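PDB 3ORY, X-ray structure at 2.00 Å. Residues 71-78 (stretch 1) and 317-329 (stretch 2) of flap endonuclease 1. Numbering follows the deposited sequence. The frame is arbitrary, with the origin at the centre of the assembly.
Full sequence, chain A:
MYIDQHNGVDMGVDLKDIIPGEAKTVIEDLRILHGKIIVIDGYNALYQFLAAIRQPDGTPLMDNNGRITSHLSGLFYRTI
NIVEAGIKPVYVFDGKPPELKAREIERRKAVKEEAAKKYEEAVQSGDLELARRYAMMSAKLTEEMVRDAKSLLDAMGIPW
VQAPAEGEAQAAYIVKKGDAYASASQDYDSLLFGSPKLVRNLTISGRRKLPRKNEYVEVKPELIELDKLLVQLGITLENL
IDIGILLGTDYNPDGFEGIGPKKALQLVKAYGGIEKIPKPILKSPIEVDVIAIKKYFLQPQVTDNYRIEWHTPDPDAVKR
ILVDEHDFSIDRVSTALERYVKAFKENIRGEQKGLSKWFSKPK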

# COMPACT_ATOMS: atom_id res chain seq x y z
N HIS A 71 -11.37 5.26 -4.64
CA HIS A 71 -9.94 5.30 -4.95
C HIS A 71 -9.51 6.70 -5.40
O HIS A 71 -8.42 7.16 -5.05
N LEU A 72 -10.38 7.37 -6.15
CA LEU A 72 -10.12 8.73 -6.61
C LEU A 72 -10.26 9.75 -5.49
O LEU A 72 -9.51 10.72 -5.45
N SER A 73 -11.22 9.53 -4.60
CA SER A 73 -11.43 10.40 -3.45
C SER A 73 -10.22 10.37 -2.52
O SER A 73 -9.67 11.41 -2.15
N GLY A 74 -9.80 9.16 -2.16
CA GLY A 74 -8.56 8.97 -1.40
C GLY A 74 -7.35 9.58 -2.07
O GLY A 74 -6.60 10.33 -1.44
N LEU A 75 -7.16 9.28 -3.35
CA LEU A 75 -6.00 9.78 -4.05
C LEU A 75 -5.97 11.31 -4.06
O LEU A 75 -4.92 11.91 -3.86
N PHE A 76 -7.12 11.93 -4.30
CA PHE A 76 -7.22 13.38 -4.30
C PHE A 76 -6.91 13.98 -2.92
O PHE A 76 -5.94 14.72 -2.76
N TYR A 77 -7.73 13.64 -1.94
CA TYR A 77 -7.65 14.28 -0.63
C TYR A 77 -6.38 13.93 0.16
O TYR A 77 -5.81 14.79 0.81
N ARG A 78 -5.95 12.67 0.07
CA ARG A 78 -4.73 12.25 0.78
C ARG A 78 -3.49 12.87 0.17
O ARG A 78 -2.58 13.29 0.90
N ALA A 317 -8.93 20.71 -15.00
CA ALA A 317 -8.80 19.30 -15.36
C ALA A 317 -9.17 18.41 -14.17
O ALA A 317 -9.85 17.40 -14.34
N VAL A 318 -8.76 18.81 -12.97
CA VAL A 318 -9.17 18.10 -11.76
C VAL A 318 -10.70 18.14 -11.60
O VAL A 318 -11.33 17.12 -11.35
N LYS A 319 -11.29 19.33 -11.77
CA LYS A 319 -12.75 19.48 -11.70
C LYS A 319 -13.46 18.58 -12.71
O LYS A 319 -14.44 17.91 -12.36
N ARG A 320 -12.98 18.58 -13.95
CA ARG A 320 -13.59 17.75 -15.00
C ARG A 320 -13.61 16.27 -14.59
O ARG A 320 -14.67 15.62 -14.65
N ILE A 321 -12.48 15.75 -14.14
CA ILE A 321 -12.40 14.36 -13.68
C ILE A 321 -13.33 14.08 -12.48
O ILE A 321 -14.21 13.21 -12.55
N LEU A 322 -13.16 14.83 -11.39
CA LEU A 322 -13.89 14.54 -10.15
C LEU A 322 -15.35 14.97 -10.18
O LEU A 322 -16.25 14.16 -9.92
N VAL A 323 -15.60 16.24 -10.49
CA VAL A 323 -16.96 16.76 -10.47
C VAL A 323 -17.78 16.29 -11.67
O VAL A 323 -18.81 15.64 -11.49
N ASP A 324 -17.33 16.58 -12.89
CA ASP A 324 -18.14 16.31 -14.08
C ASP A 324 -18.28 14.82 -14.39
O ASP A 324 -19.38 14.33 -14.61
N GLU A 325 -17.16 14.11 -14.37
CA GLU A 325 -17.16 12.69 -14.72
C GLU A 325 -17.55 11.77 -13.57
O GLU A 325 -18.04 10.66 -13.81
N HIS A 326 -17.31 12.20 -12.33
CA HIS A 326 -17.51 11.32 -11.18
C HIS A 326 -18.38 11.88 -10.04
O HIS A 326 -18.45 11.31 -8.95
N ASP A 327 -19.02 13.01 -10.32
CA ASP A 327 -20.09 13.56 -9.47
C ASP A 327 -19.67 13.94 -8.05
O ASP A 327 -20.50 13.95 -7.14
N PHE A 328 -18.38 14.27 -7.87
CA PHE A 328 -17.89 14.81 -6.60
C PHE A 328 -18.51 16.19 -6.39
O PHE A 328 -18.89 16.86 -7.36
N SER A 329 -18.60 16.62 -5.14
CA SER A 329 -19.15 17.94 -4.83
C SER A 329 -18.26 19.07 -5.34
O SER A 329 -17.08 19.13 -5.01

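The contact is unusual in being held by two leucine methyls placed over aromatic faces, one contributed by each stretch, with no hydrogen bond crossing between them. Leu 322 CD1 lies 3.6 Å from the centroid of the Phe 76 ring (atoms CG to CZ), 14° off the ring normal; in the reverse direction, Leu 72 CD1 lies 3.8 Å from the centroid of the His 326 ring (CG, ND1, CD2, CE1, NE2), 19° off the normal. Both geometries qualify as CH-pi contacts.

The helix axes approach to 11.4 Å at closest and run at 144° to one another, and side chains occupy the space between them. The CA atoms of Leu 72 and Leu 322 are 7.8 Å apart, and both CA-to-CB bonds point toward the opposing stretch. Each leucine adopts chi1 m and chi2 t. Their direct contact, Leu 72 CB to Leu 322 CD2, is looser at 4.2 Å.

Phe 76, one turn after Leu 72, also points toward stretch 2, with chi1 t and chi2 63°. Phe 76 CG is 3.5 Å from Leu 322 CD1, while Phe 76 CE1 meets Val 318 CG1 at 3.6 Å. Val 318 likewise has chi1 t, and its approach to the ring is oblique.

Beyond the helical part of stretch 2, Phe 328 (chi1 -81°, chi2 -121°) has the largest covered area of that stretch, 64 Å² of the 339 Å² buried in total on both sides. Phe 328 N donates a hydrogen bond to Leu 322 O at 3.0 Å, which ties the loop back to the helix. Ser 73 N approaches the edge of the phenyl ring, 3.7 Å from Phe 328 CZ, and Ser 73 CB is also 3.7 Å from Phe 328 CE1. Leu 72 CB is 4.3 Å from Phe 328 CZ. Tyr 77 starts sideways, but with chi1 m its end comes nearer, bringing Tyr 77 CE2 to 4.5 Å from Phe 328 CE1, a marginal contact.

No hydrogen bond crosses the contact; the polar partners that can be named lie elsewhere. His 326 (chi1 m) offers a ring face to Leu 72 while its ND1 is hydrogen-bonded elsewhere in the structure. Within stretch 2, Lys 319 NZ and Asp 324 OD2 form a salt bridge at 2.8 Å, and both residues are out of reach of stretch 1. Gly 74 adds no side chain, and a CB there would point away. The contacts across the stretches are apolar and aromatic packing.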

# COMPACT_ATOMS: atom_id res chain seq x y z
CB HIS A 71 -9.61 4.28 -6.05
CG HIS A 71 -10.38 4.47 -7.31
ND1 HIS A 71 -11.75 4.46 -7.35
CD2 HIS A 71 -9.96 4.69 -8.58
CE1 HIS A 71 -12.16 4.67 -8.59
NE2 HIS A 71 -11.09 4.80 -9.35
CB LEU A 72 -11.07 9.11 -7.76
CG LEU A 72 -10.95 8.28 -9.03
CD1 LEU A 72 -12.02 8.65 -10.04
CD2 LEU A 72 -9.54 8.38 -9.65
CB SER A 73 -12.69 10.00 -2.69
OG SER A 73 -12.97 10.93 -1.69
CB LEU A 75 -5.95 9.23 -5.47
CG LEU A 75 -4.64 9.40 -6.25
CD1 LEU A 75 -3.49 8.68 -5.59
CD2 LEU A 75 -4.83 8.87 -7.66
CB PHE A 76 -8.60 13.81 -4.79
CG PHE A 76 -8.81 15.30 -4.85
CD1 PHE A 76 -8.04 16.10 -5.71
CD2 PHE A 76 -9.80 15.91 -4.08
CE1 PHE A 76 -8.26 17.49 -5.77
CE2 PHE A 76 -10.03 17.29 -4.14
CZ PHE A 76 -9.25 18.08 -4.99
CB TYR A 77 -8.91 14.01 0.20
CG TYR A 77 -10.12 14.73 -0.36
CD1 TYR A 77 -10.21 16.13 -0.32
CD2 TYR A 77 -11.18 14.02 -0.94
CE1 TYR A 77 -11.33 16.80 -0.84
CE2 TYR A 77 -12.31 14.69 -1.45
CZ TYR A 77 -12.36 16.07 -1.40
OH TYR A 77 -13.46 16.73 -1.92
CB ARG A 78 -4.61 10.72 0.80
CG ARG A 78 -3.31 10.19 1.42
CD ARG A 78 -3.17 10.58 2.89
NE ARG A 78 -4.33 10.19 3.69
CZ ARG A 78 -4.32 10.04 5.01
NH1 ARG A 78 -3.19 10.22 5.69
NH2 ARG A 78 -5.42 9.69 5.66
CB ALA A 317 -7.39 18.98 -15.85
CB VAL A 318 -8.49 18.63 -10.47
CG1 VAL A 318 -9.04 17.91 -9.24
CG2 VAL A 318 -6.97 18.47 -10.54
CB LYS A 319 -13.19 20.92 -11.90
CG LYS A 319 -14.72 21.05 -11.83
CD LYS A 319 -15.32 21.90 -12.94
CE LYS A 319 -14.87 21.50 -14.31
NZ LYS A 319 -15.90 21.85 -15.32
CB ARG A 320 -12.89 17.96 -16.36
CG ARG A 320 -13.17 19.34 -17.00
CD ARG A 320 -12.82 19.41 -18.50
NE ARG A 320 -11.55 18.74 -18.80
CZ ARG A 320 -10.36 19.35 -18.83
NH1 ARG A 320 -10.25 20.65 -18.58
NH2 ARG A 320 -9.26 18.64 -19.11
CB ILE A 321 -10.94 13.95 -13.35
CG1 ILE A 321 -10.09 13.97 -14.63
CG2 ILE A 321 -10.90 12.55 -12.74
CD1 ILE A 321 -8.60 14.02 -14.40
CB LEU A 322 -13.18 15.17 -8.94
CG LEU A 322 -11.74 14.71 -8.68
CD1 LEU A 322 -11.24 15.37 -7.41
CD2 LEU A 322 -11.65 13.19 -8.58
CB VAL A 323 -17.00 18.31 -10.34
CG1 VAL A 323 -18.45 18.84 -10.27
CG2 VAL A 323 -16.20 18.76 -9.11
CB ASP A 324 -17.59 17.06 -15.30
CG ASP A 324 -17.49 18.56 -15.07
OD1 ASP A 324 -18.22 19.08 -14.20
OD2 ASP A 324 -16.69 19.21 -15.76
CB GLU A 325 -15.80 12.30 -15.28
CG GLU A 325 -15.52 12.84 -16.68
CD GLU A 325 -14.07 12.67 -17.13
OE1 GLU A 325 -13.38 11.72 -16.68
OE2 GLU A 325 -13.61 13.51 -17.94
CB HIS A 326 -16.16 10.79 -10.67
CG HIS A 326 -15.45 9.91 -11.65
ND1 HIS A 326 -15.89 8.64 -11.95
CD2 HIS A 326 -14.36 10.12 -12.42
CE1 HIS A 326 -15.09 8.10 -12.85
NE2 HIS A 326 -14.15 8.97 -13.15
CB ASP A 327 -21.30 12.62 -9.47
CG ASP A 327 -21.80 12.32 -10.86
OD1 ASP A 327 -22.31 13.26 -11.51
OD2 ASP A 327 -21.68 11.16 -11.32
CB PHE A 328 -16.38 14.98 -6.63
CG PHE A 328 -15.60 13.72 -6.35
CD1 PHE A 328 -14.72 13.67 -5.28
CD2 PHE A 328 -15.73 12.59 -7.17
CE1 PHE A 328 -13.98 12.52 -5.01
CE2 PHE A 328 -15.00 11.43 -6.91
CZ PHE A 328 -14.12 11.39 -5.83
CB SER A 329 -19.35 18.10 -3.32
OG SER A 329 -19.29 19.47 -2.97